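Local coordinates for protein purine nucleoside phosphorylase (PDB 6DZD) that probably cleaves adenosine, inosine and S-methyl-5'-thioadenosine with phosphate, releasing the free base, and probably also deaminates adenosine, at residues 75-87 with 121-133. Residues are numbered along the deposited sequence; the frame is centred on the assembly and turned at random.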
loop_
_atom_site.group_PDB
_atom_site.type_symbol
_atom_site.label_atom_id
_atom_site.label_comp_id
_atom_site.label_asym_id
_atom_site.label_seq_id
_atom_site.Cartn_x
_atom_site.Cartn_y
_atom_site.Cartn_z
ATOM N N THR A 75 -6.684 11.362 -15.391
ATOM C CA THR A 75 -5.673 10.538 -16.039
ATOM C C THR A 75 -6.361 9.491 -16.897
ATOM O O THR A 75 -7.588 9.348 -16.891
ATOM C CB THR A 75 -4.750 9.830 -15.030
ATOM O OG1 THR A 75 -5.512 8.910 -14.221
ATOM C CG2 THR A 75 -4.042 10.840 -14.135
ATOM N N ASP A 76 -5.544 8.748 -17.631
ATOM C CA ASP A 76 -5.997 7.636 -18.442
ATOM C C ASP A 76 -5.554 6.323 -17.819
ATOM O O ASP A 76 -4.381 6.164 -17.460
ATOM C CB ASP A 76 -5.418 7.747 -19.843
ATOM C CG ASP A 76 -6.212 6.976 -20.865
ATOM O OD1 ASP A 76 -6.724 5.882 -20.531
ATOM O OD2 ASP A 76 -6.331 7.484 -22.009
ATOM N N LEU A 77 -6.471 5.353 -17.776
ATOM C CA LEU A 77 -6.154 4.045 -17.217
ATOM C C LEU A 77 -5.075 3.325 -18.017
ATOM O O LEU A 77 -4.438 2.403 -17.495
ATOM C CB LEU A 77 -7.423 3.193 -17.167
ATOM C CG LEU A 77 -7.443 2.014 -16.194
ATOM C CD1 LEU A 77 -7.133 2.492 -14.789
ATOM C CD2 LEU A 77 -8.768 1.282 -16.245
ATOM N N HIS A 78 -4.835 3.750 -19.259
ATOM C CA HIS A 78 -3.763 3.184 -20.070
ATOM C C HIS A 78 -2.385 3.475 -19.503
ATOM O O HIS A 78 -1.442 2.733 -19.793
ATOM C CB HIS A 78 -3.857 3.715 -21.505
ATOM C CG HIS A 78 -5.041 3.190 -22.253
ATOM N ND1 HIS A 78 -6.317 3.673 -22.057
ATOM C CD2 HIS A 78 -5.150 2.196 -23.167
ATOM C CE1 HIS A 78 -7.161 3.011 -22.831
ATOM N NE2 HIS A 78 -6.477 2.112 -23.518
ATOM N N ASP A 79 -2.244 4.539 -18.717
ATOM C CA ASP A 79 -0.967 4.910 -18.127
ATOM C C ASP A 79 -0.830 4.409 -16.686
ATOM O O ASP A 79 0.010 4.917 -15.930
ATOM C CB ASP A 79 -0.774 6.425 -18.193
ATOM C CG ASP A 79 -0.946 6.976 -19.600
ATOM O OD1 ASP A 79 -0.392 6.388 -20.562
ATOM O OD2 ASP A 79 -1.650 8.006 -19.737
ATOM N N TRP A 80 -1.630 3.419 -16.298
ATOM C CA TRP A 80 -1.546 2.816 -14.981
ATOM C C TRP A 80 -0.850 1.452 -15.056
ATOM O O TRP A 80 -0.868 0.774 -16.090
ATOM C CB TRP A 80 -2.939 2.660 -14.369
ATOM C CG TRP A 80 -3.565 3.945 -13.978
ATOM C CD1 TRP A 80 -3.866 4.995 -14.801
ATOM C CD2 TRP A 80 -3.973 4.335 -12.660
ATOM N NE1 TRP A 80 -4.429 6.013 -14.076
ATOM C CE2 TRP A 80 -4.507 5.636 -12.758
ATOM C CE3 TRP A 80 -3.939 3.714 -11.409
ATOM C CZ2 TRP A 80 -5.001 6.330 -11.650
ATOM C CZ3 TRP A 80 -4.437 4.405 -10.304
ATOM C CH2 TRP A 80 -4.964 5.699 -10.438
ATOM N N VAL A 81 -0.226 1.056 -13.940
ATOM C CA VAL A 81 0.492 -0.211 -13.848
ATOM C C VAL A 81 0.118 -0.917 -12.551
ATOM O O VAL A 81 0.222 -0.329 -11.468
ATOM C CB VAL A 81 2.017 -0.013 -13.916
ATOM C CG1 VAL A 81 2.694 -1.343 -13.816
ATOM C CG2 VAL A 81 2.402 0.716 -15.199
ATOM N N PHE A 82 -0.259 -2.194 -12.664
ATOM C CA PHE A 82 -0.743 -3.008 -11.557
ATOM C C PHE A 82 0.158 -4.224 -11.370
ATOM O O PHE A 82 0.925 -4.595 -12.263
ATOM C CB PHE A 82 -2.212 -3.438 -11.802
ATOM C CG PHE A 82 -3.213 -2.330 -11.584
ATOM C CD1 PHE A 82 -3.248 -1.228 -12.436
ATOM C CD2 PHE A 82 -4.112 -2.381 -10.542
ATOM C CE1 PHE A 82 -4.160 -0.195 -12.234
ATOM C CE2 PHE A 82 -5.028 -1.354 -10.346
ATOM C CZ PHE A 82 -5.053 -0.266 -11.192
ATOM N N ALA A 83 0.064 -4.849 -10.193
ATOM C CA ALA A 83 0.933 -5.965 -9.833
ATOM C C ALA A 83 0.124 -7.202 -9.482
ATOM O O ALA A 83 -0.969 -7.116 -8.914
ATOM C CB ALA A 83 1.836 -5.637 -8.648
ATOM N N ASP A 84 0.667 -8.351 -9.871
ATOM C CA ASP A 84 0.216 -9.653 -9.398
ATOM C C ASP A 84 0.854 -9.842 -8.032
ATOM O O ASP A 84 2.006 -10.263 -7.926
ATOM C CB ASP A 84 0.630 -10.736 -10.392
ATOM C CG ASP A 84 0.676 -12.115 -9.777
ATOM O OD1 ASP A 84 -0.389 -12.610 -9.343
ATOM O OD2 ASP A 84 1.785 -12.687 -9.730
ATOM N N GLN A 85 0.122 -9.508 -6.976
ATOM C CA GLN A 85 0.729 -9.386 -5.661
ATOM C C GLN A 85 0.771 -10.742 -4.970
ATOM O O GLN A 85 -0.279 -11.335 -4.690
ATOM C CB GLN A 85 -0.024 -8.350 -4.834
ATOM C CG GLN A 85 0.148 -6.907 -5.334
ATOM C CD GLN A 85 -0.907 -5.975 -4.779
ATOM O OE1 GLN A 85 -1.556 -5.233 -5.516
ATOM N NE2 GLN A 85 -1.097 -6.022 -3.467
ATOM N N THR A 86 1.987 -11.228 -4.688
ATOM C CA THR A 86 2.189 -12.551 -4.105
ATOM C C THR A 86 2.713 -12.497 -2.668
ATOM O O THR A 86 3.224 -13.498 -2.170
ATOM C CB THR A 86 3.137 -13.389 -4.971
ATOM O OG1 THR A 86 4.402 -12.731 -5.082
ATOM C CG2 THR A 86 2.560 -13.613 -6.356
ATOM N N HIS A 87 2.618 -11.350 -1.996
ATOM C CA HIS A 87 3.015 -11.244 -0.593
ATOM C C HIS A 87 4.460 -11.679 -0.356
ATOM O O HIS A 87 4.790 -12.248 0.693
ATOM C CB HIS A 87 2.058 -12.036 0.295
ATOM C CG HIS A 87 0.704 -11.405 0.400
ATOM N ND1 HIS A 87 0.249 -10.799 1.552
ATOM C CD2 HIS A 87 -0.264 -11.228 -0.528
ATOM C CE1 HIS A 87 -0.955 -10.304 1.338
ATOM N NE2 HIS A 87 -1.288 -10.548 0.082
ATOM N N PRO A 121 7.224 10.495 -15.958
ATOM C CA PRO A 121 6.013 11.295 -15.735
ATOM C C PRO A 121 4.748 10.623 -16.243
ATOM O O PRO A 121 4.772 9.815 -17.173
ATOM C CB PRO A 121 6.293 12.571 -16.539
ATOM C CG PRO A 121 7.091 12.069 -17.717
ATOM C CD PRO A 121 7.976 10.960 -17.143
ATOM N N ASN A 122 3.626 10.991 -15.613
ATOM C CA ASN A 122 2.282 10.555 -16.021
ATOM C C ASN A 122 2.187 9.032 -16.051
ATOM O O ASN A 122 1.541 8.432 -16.917
ATOM C CB ASN A 122 1.896 11.177 -17.364
ATOM C CG ASN A 122 2.088 12.688 -17.369
ATOM O OD1 ASN A 122 1.408 13.404 -16.634
ATOM N ND2 ASN A 122 3.026 13.180 -18.175
ATOM N N LEU A 123 2.816 8.396 -15.069
ATOM C CA LEU A 123 2.811 6.945 -14.978
ATOM C C LEU A 123 2.391 6.550 -13.574
ATOM O O LEU A 123 3.196 6.643 -12.639
ATOM C CB LEU A 123 4.181 6.377 -15.307
ATOM C CG LEU A 123 4.031 4.923 -15.721
ATOM C CD1 LEU A 123 4.995 4.575 -16.840
ATOM C CD2 LEU A 123 4.238 4.057 -14.521
ATOM N N PHE A 124 1.157 6.076 -13.429
ATOM C CA PHE A 124 0.565 5.871 -12.120
ATOM C C PHE A 124 0.695 4.415 -11.675
ATOM O O PHE A 124 0.257 3.500 -12.377
ATOM C CB PHE A 124 -0.893 6.325 -12.142
ATOM C CG PHE A 124 -1.064 7.819 -11.933
ATOM C CD1 PHE A 124 -0.730 8.724 -12.933
ATOM C CD2 PHE A 124 -1.533 8.315 -10.717
ATOM C CE1 PHE A 124 -0.887 10.105 -12.737
ATOM C CE2 PHE A 124 -1.682 9.702 -10.507
ATOM C CZ PHE A 124 -1.361 10.594 -11.522
ATOM N N LEU A 125 1.280 4.216 -10.490
ATOM C CA LEU A 125 1.532 2.901 -9.910
ATOM C C LEU A 125 0.397 2.553 -8.954
ATOM O O LEU A 125 -0.124 3.430 -8.258
ATOM C CB LEU A 125 2.876 2.903 -9.173
ATOM C CG LEU A 125 3.977 3.753 -9.835
ATOM C CD1 LEU A 125 5.262 3.785 -9.019
ATOM C CD2 LEU A 125 4.262 3.230 -11.205
ATOM N N ALA A 126 0.003 1.278 -8.916
ATOM C CA ALA A 126 -1.195 0.901 -8.156
ATOM C C ALA A 126 -1.064 -0.448 -7.445
ATOM O O ALA A 126 -0.773 -1.465 -8.088
ATOM C CB ALA A 126 -2.418 0.888 -9.086
ATOM N N LEU A 127 -1.344 -0.457 -6.125
ATOM C CA LEU A 127 -1.372 -1.677 -5.316
ATOM C C LEU A 127 -2.697 -1.831 -4.555
ATOM O O LEU A 127 -3.305 -0.852 -4.108
ATOM C CB LEU A 127 -0.175 -1.734 -4.327
ATOM C CG LEU A 127 1.182 -1.829 -5.054
ATOM C CD1 LEU A 127 2.377 -1.530 -4.132
ATOM C CD2 LEU A 127 1.359 -3.159 -5.811
ATOM N N CYS A 128 -3.155 -3.072 -4.443
ATOM C CA CYS A 128 -4.454 -3.398 -3.868
ATOM C C CYS A 128 -4.330 -3.775 -2.394
ATOM O O CYS A 128 -3.324 -4.357 -1.967
ATOM C CB CYS A 128 -5.134 -4.515 -4.650
ATOM S SG CYS A 128 -5.637 -3.901 -6.262
ATOM N N PHE A 129 -5.324 -3.352 -1.605
ATOM C CA PHE A 129 -5.255 -3.446 -0.160
ATOM C C PHE A 129 -6.621 -3.713 0.431
ATOM O O PHE A 129 -7.639 -3.289 -0.123
ATOM C CB PHE A 129 -4.689 -2.171 0.436
ATOM C CG PHE A 129 -3.240 -1.968 0.134
ATOM C CD1 PHE A 129 -2.274 -2.502 0.962
ATOM C CD2 PHE A 129 -2.845 -1.256 -0.979
ATOM C CE1 PHE A 129 -0.942 -2.309 0.686
ATOM C CE2 PHE A 129 -1.523 -1.064 -1.251
ATOM C CZ PHE A 129 -0.569 -1.586 -0.422
ATOM N N ALA A 130 -6.638 -4.476 1.524
ATOM C CA ALA A 130 -7.850 -4.643 2.304
ATOM C C ALA A 130 -7.493 -5.095 3.714
ATOM O O ALA A 130 -8.190 -5.957 4.255
ATOM C CB ALA A 130 -8.794 -5.641 1.634
ATOM N N ASP A 131 -6.406 -4.539 4.278
ATOM C CA ASP A 131 -5.879 -4.769 5.628
ATOM C C ASP A 131 -4.350 -4.658 5.684
ATOM O O ASP A 131 -3.807 -4.127 6.658
ATOM C CB ASP A 131 -6.272 -6.127 6.199
ATOM C CG ASP A 131 -7.576 -6.082 6.964
ATOM O OD1 ASP A 131 -8.044 -4.963 7.273
ATOM O OD2 ASP A 131 -8.147 -7.160 7.233
ATOM N N CYS A 132 -3.642 -5.187 4.681
ATOM C CA CYS A 132 -2.181 -5.119 4.664
ATOM C C CYS A 132 -1.700 -3.663 4.587
ATOM O O CYS A 132 -2.444 -2.751 4.236
ATOM C CB CYS A 132 -1.594 -5.911 3.487
ATOM S SG CYS A 132 -2.238 -7.588 3.149
ATOM N N VAL A 133 -0.422 -3.468 4.897
ATOM C CA VAL A 133 0.187 -2.146 5.062
ATOM C C VAL A 133 0.609 -1.504 3.739
ATOM O O VAL A 133 1.479 -2.027 3.027
ATOM C CB VAL A 133 1.388 -2.238 6.020
ATOM C CG1 VAL A 133 2.097 -0.920 6.117
ATOM C CG2 VAL A 133 0.943 -2.724 7.369
HETATM O O HOH W 1 -1.835 -3.840 -8.105
#
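Gln85 and Cys128 show how a side-chain amide can carry on where strand pairing stops. OE1 of Gln85 takes the N-H of Cys128 on an in-plane lone pair, nearly straight at 176°, while its NE2 returns a bond to Cys128 O. Gln85 CG lies anti to its own carbonyl carbon (chi1 -69°), directing the amide across. Where direct backbone bonds give out, a water accepts from Ala83 N and lies near Ala126 O and Gln85 OE1. Parallel pairing precedes it: Asp79 O receives Phe124 N, Phe124 O receives Val81 N at 2.9 Å, and Ala126 N reaches Val81 O weakly. Strand 80-82 is outermost in a mixed sheet; 124-129 separates it from antiparallel 270-276. On the face carrying Trp80 and Phe82, Phe124 CB sits 3.8 Å above the centroid of Trp80's five-membered ring, the Phe124 ring slid aside with its plane 22° from the indole's; Ala126 CB is centred over Phe82. Trp80 NE1 bonds in plane to Thr75 OG1, itself bonded to Ala70 O. An alanine in place of Trp80 would probably leave Phe124 CB without its aromatic cover and cost Thr75 OG1 the indole's bond. Cys132 SG, probably in a Cys-His-Asp triad with His149 and Asp114, meets the imidazole edge of His87, 3.5 Å from CE1.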